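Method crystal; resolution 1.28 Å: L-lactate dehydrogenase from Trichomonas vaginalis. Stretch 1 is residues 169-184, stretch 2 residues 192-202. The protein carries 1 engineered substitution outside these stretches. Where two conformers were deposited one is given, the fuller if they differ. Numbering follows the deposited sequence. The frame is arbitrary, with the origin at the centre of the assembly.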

# COMPACT_ATOMS: atom_id res chain seq x y z
N LYS B 169 21.97 -14.00 4.80
CA LYS B 169 23.17 -14.53 5.41
C LYS B 169 23.68 -15.73 4.62
O LYS B 169 24.89 -15.89 4.41
N LEU B 170 22.75 -16.54 4.12
CA LEU B 170 23.08 -17.74 3.37
C LEU B 170 23.27 -17.53 1.86
O LEU B 170 23.66 -18.46 1.16
N GLY B 171 22.94 -16.35 1.36
CA GLY B 171 23.05 -16.04 -0.05
C GLY B 171 22.08 -16.83 -0.91
O GLY B 171 22.41 -17.29 -2.00
N VAL B 172 20.85 -16.97 -0.43
CA VAL B 172 19.77 -17.60 -1.18
C VAL B 172 18.56 -16.66 -1.17
O VAL B 172 18.59 -15.67 -0.46
N ASP B 173 17.54 -17.01 -1.95
CA ASP B 173 16.26 -16.31 -1.96
C ASP B 173 15.44 -16.74 -0.76
O ASP B 173 15.63 -17.84 -0.22
N VAL B 174 14.52 -15.90 -0.30
CA VAL B 174 13.65 -16.31 0.81
C VAL B 174 12.85 -17.57 0.51
O VAL B 174 12.62 -18.37 1.41
N LYS B 175 12.47 -17.81 -0.74
CA LYS B 175 11.73 -19.02 -1.06
C LYS B 175 12.51 -20.31 -0.83
O LYS B 175 11.91 -21.39 -0.77
N ASP B 176 13.84 -20.20 -0.70
CA ASP B 176 14.67 -21.38 -0.52
C ASP B 176 15.03 -21.65 0.93
O ASP B 176 15.85 -22.51 1.19
N VAL B 177 14.43 -20.91 1.86
CA VAL B 177 14.59 -21.14 3.30
C VAL B 177 13.24 -21.61 3.77
O VAL B 177 12.23 -21.17 3.25
N HIS B 178 13.23 -22.51 4.75
CA HIS B 178 12.01 -23.16 5.21
C HIS B 178 12.02 -23.33 6.71
O HIS B 178 13.06 -23.61 7.30
N ASP B 179 10.85 -23.20 7.30
CA ASP B 179 10.59 -23.60 8.69
C ASP B 179 11.32 -22.78 9.73
O ASP B 179 11.66 -23.30 10.80
N ILE B 180 11.50 -21.49 9.48
CA ILE B 180 11.82 -20.53 10.55
C ILE B 180 10.54 -20.24 11.34
O ILE B 180 9.49 -20.05 10.75
N ILE B 181 10.63 -20.20 12.67
CA ILE B 181 9.45 -20.00 13.49
C ILE B 181 9.73 -18.95 14.54
O ILE B 181 10.81 -18.93 15.13
N VAL B 182 8.73 -18.11 14.82
CA VAL B 182 8.80 -17.18 15.94
C VAL B 182 7.79 -17.68 16.98
O VAL B 182 6.61 -17.82 16.67
N TRP B 183 8.28 -18.04 18.16
CA TRP B 183 7.41 -18.62 19.18
C TRP B 183 7.21 -17.64 20.36
O TRP B 183 8.12 -16.89 20.71
N GLY B 184 6.06 -17.77 21.01
CA GLY B 184 5.89 -17.16 22.31
C GLY B 184 5.38 -15.75 22.26
O GLY B 184 4.44 -15.42 21.51
N ALA B 192 13.12 -16.55 18.37
CA ALA B 192 13.34 -16.61 16.92
C ALA B 192 14.14 -17.92 16.70
O ALA B 192 15.36 -17.98 16.88
N ASP B 193 13.41 -18.95 16.36
CA ASP B 193 13.92 -20.31 16.31
C ASP B 193 14.38 -20.70 14.91
O ASP B 193 13.58 -20.67 13.94
N LEU B 194 15.66 -20.99 14.79
CA LEU B 194 16.26 -21.50 13.58
C LEU B 194 16.53 -22.98 13.64
O LEU B 194 17.11 -23.51 12.68
N THR B 195 16.21 -23.64 14.74
CA THR B 195 16.61 -25.06 14.92
C THR B 195 15.86 -26.06 14.05
O THR B 195 16.32 -27.19 13.92
N GLN B 196 14.73 -25.66 13.46
CA GLN B 196 14.02 -26.50 12.51
C GLN B 196 14.41 -26.18 11.07
O GLN B 196 14.13 -26.96 10.17
N ALA B 197 15.06 -25.05 10.86
CA ALA B 197 15.08 -24.46 9.53
C ALA B 197 16.02 -25.18 8.57
O ALA B 197 17.11 -25.65 8.94
N THR B 198 15.58 -25.25 7.33
CA THR B 198 16.39 -25.80 6.26
C THR B 198 16.49 -24.79 5.12
O THR B 198 15.74 -23.82 5.06
N PHE B 199 17.48 -24.99 4.25
CA PHE B 199 17.61 -24.15 3.08
C PHE B 199 18.18 -24.99 1.94
O PHE B 199 18.89 -25.96 2.16
N THR B 200 17.87 -24.56 0.73
CA THR B 200 18.31 -25.21 -0.48
C THR B 200 19.22 -24.24 -1.20
O THR B 200 18.85 -23.11 -1.49
N LYS B 201 20.41 -24.71 -1.54
CA LYS B 201 21.37 -23.91 -2.27
C LYS B 201 22.05 -24.86 -3.22
O LYS B 201 22.63 -25.87 -2.82
N GLU B 202 21.95 -24.55 -4.51
CA GLU B 202 22.62 -25.34 -5.53
C GLU B 202 22.24 -26.81 -5.42
O GLU B 202 23.07 -27.69 -5.58

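Packing of residues 192-202 against 169-184, two antiparallel ladders joined through loops. Ala192 pairs with Val182, their side chains on the same sheet face. Asp193 (chi1 t) lies on the other face with Ile181; its OD2 accepts from Trp183 NE1 (2.9 Å), at the edge of the m-rotamer indole, and from Gln196 NE2 (3.0 Å), while OD1 takes Thr195 OG1 (2.7 Å). Leu194 (m, t) starts away from stretch 1, yet its CD2 returns to Ile180 CG1 (3.8 Å). Gln196 points toward stretch 1, its CG 3.6 Å from Ile181 CD1; water 3 accepts from its N and donates to Asp179 O and Asp193 O, filling the gap where the register shifts. Ala197 CB meets Ile180 CG1 at 3.9 Å. Thr198 (p) shares a face with His178; its OG1 donates to water 4, which donates to Asp179 OD2 and Gln196 O. Phe199 (p) turns to the Val177 face, where Leu170 (m, t) covers its ring: CD2 sits 4.0 Å from the ring centroid, a CH-pi contact, and Val172 CG1 lies at the ring edge. Thr200 OG1 (m) reaches His178 NE2 and Asp176 OD1 through water 2. Lys201, all t, extends past Val172 so that NZ donates to Leu170 O (2.8 Å).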

# COMPACT_ATOMS: atom_id res chain seq x y z
CB LYS B 169 22.89 -14.89 6.88
CG LYS B 169 24.10 -15.49 7.63
CD LYS B 169 25.13 -14.42 7.95
CE LYS B 169 26.29 -15.03 8.70
NZ LYS B 169 27.25 -13.99 9.15
CB LEU B 170 21.95 -18.75 3.57
CG LEU B 170 21.75 -19.30 5.00
CD1 LEU B 170 20.37 -19.94 5.09
CD2 LEU B 170 22.84 -20.30 5.39
CB VAL B 172 19.41 -19.01 -0.63
CG1 VAL B 172 20.65 -19.94 -0.71
CG2 VAL B 172 18.84 -18.94 0.80
CB ASP B 173 15.46 -16.68 -3.20
CG ASP B 173 16.00 -16.05 -4.46
OD1 ASP B 173 17.07 -15.41 -4.42
OD2 ASP B 173 15.32 -16.19 -5.49
CB VAL B 174 12.69 -15.17 1.31
CG1 VAL B 174 13.47 -14.04 1.96
CG2 VAL B 174 11.80 -14.65 0.21
CB LYS B 175 11.29 -19.01 -2.52
CG LYS B 175 12.46 -19.12 -3.48
CD LYS B 175 11.97 -19.31 -4.90
CE LYS B 175 13.13 -19.32 -5.91
NZ LYS B 175 14.12 -20.40 -5.76
CB ASP B 176 15.91 -21.26 -1.38
CG ASP B 176 15.59 -21.46 -2.85
OD1 ASP B 176 14.81 -22.41 -3.15
OD2 ASP B 176 16.06 -20.67 -3.67
CB VAL B 177 15.03 -19.87 4.02
CG1 VAL B 177 15.19 -20.11 5.51
CG2 VAL B 177 16.31 -19.33 3.41
CB HIS B 178 11.92 -24.56 4.57
CG HIS B 178 11.99 -24.52 3.08
ND1 HIS B 178 10.89 -24.27 2.29
CD2 HIS B 178 13.04 -24.66 2.25
CE1 HIS B 178 11.27 -24.28 1.02
NE2 HIS B 178 12.57 -24.51 0.97
CB ASP B 179 10.84 -25.10 8.88
CG ASP B 179 9.91 -25.94 8.07
OD1 ASP B 179 8.76 -25.53 7.84
OD2 ASP B 179 10.36 -27.01 7.62
CB ILE B 180 12.40 -19.23 9.97
CG1 ILE B 180 13.74 -19.52 9.30
CG2 ILE B 180 12.50 -18.17 11.05
CD1 ILE B 180 14.33 -18.30 8.61
CB ILE B 181 9.06 -21.30 14.22
CG1 ILE B 181 8.95 -22.47 13.24
CG2 ILE B 181 7.79 -21.10 15.06
CD1 ILE B 181 8.93 -23.80 13.94
CB VAL B 182 8.46 -15.75 15.48
CG1 VAL B 182 8.27 -14.93 16.64
CG2 VAL B 182 9.56 -15.26 14.57
CB TRP B 183 8.02 -19.88 19.81
CG TRP B 183 8.47 -21.01 18.95
CD1 TRP B 183 9.62 -21.10 18.23
CD2 TRP B 183 7.83 -22.29 18.84
NE1 TRP B 183 9.74 -22.35 17.68
CE2 TRP B 183 8.66 -23.11 18.04
CE3 TRP B 183 6.64 -22.82 19.35
CZ2 TRP B 183 8.34 -24.43 17.75
CZ3 TRP B 183 6.35 -24.16 19.10
CH2 TRP B 183 7.18 -24.93 18.30
CB ALA B 192 14.10 -15.37 16.45
CB ASP B 193 12.78 -21.24 16.73
CG ASP B 193 13.12 -22.73 16.68
OD1 ASP B 193 14.31 -23.08 16.76
OD2 ASP B 193 12.16 -23.52 16.58
CB LEU B 194 17.56 -20.75 13.28
CG LEU B 194 17.42 -19.24 13.07
CD1 LEU B 194 18.77 -18.60 12.67
CD2 LEU B 194 16.28 -18.87 12.07
CB THR B 195 16.55 -25.51 16.38
OG1 THR B 195 15.21 -25.58 16.80
CG2 THR B 195 17.32 -24.57 17.26
CB GLN B 196 12.51 -26.29 12.56
CG GLN B 196 11.93 -25.86 13.90
CD GLN B 196 12.02 -26.93 14.98
OE1 GLN B 196 12.06 -28.17 14.71
NE2 GLN B 196 11.97 -26.47 16.21
CB ALA B 197 15.46 -23.01 9.62
CB THR B 198 15.82 -27.11 5.70
OG1 THR B 198 14.44 -26.94 5.34
CG2 THR B 198 15.97 -28.25 6.72
CB PHE B 199 18.49 -22.94 3.37
CG PHE B 199 19.96 -23.23 3.50
CD1 PHE B 199 20.49 -23.85 4.62
CD2 PHE B 199 20.82 -22.89 2.47
CE1 PHE B 199 21.83 -24.13 4.70
CE2 PHE B 199 22.17 -23.17 2.55
CZ PHE B 199 22.67 -23.77 3.68
CB THR B 200 17.11 -25.52 -1.41
OG1 THR B 200 16.17 -26.35 -0.72
CG2 THR B 200 17.58 -26.20 -2.69
CB LYS B 201 22.38 -23.27 -1.32
CG LYS B 201 23.15 -22.13 -1.92
CD LYS B 201 24.13 -21.50 -0.92
CE LYS B 201 24.73 -20.22 -1.50
NZ LYS B 201 25.63 -19.50 -0.55
CB GLU B 202 24.14 -25.11 -5.46
CG GLU B 202 24.49 -23.66 -5.81
CD GLU B 202 25.83 -23.20 -5.31
OE1 GLU B 202 26.78 -24.02 -5.34
OE2 GLU B 202 25.95 -22.00 -4.95
O HOH W 1 18.86 -21.73 -3.74
O HOH W 2 13.90 -24.89 -1.43
O HOH W 3 13.58 -23.14 12.76
O HOH W 4 12.97 -27.51 7.58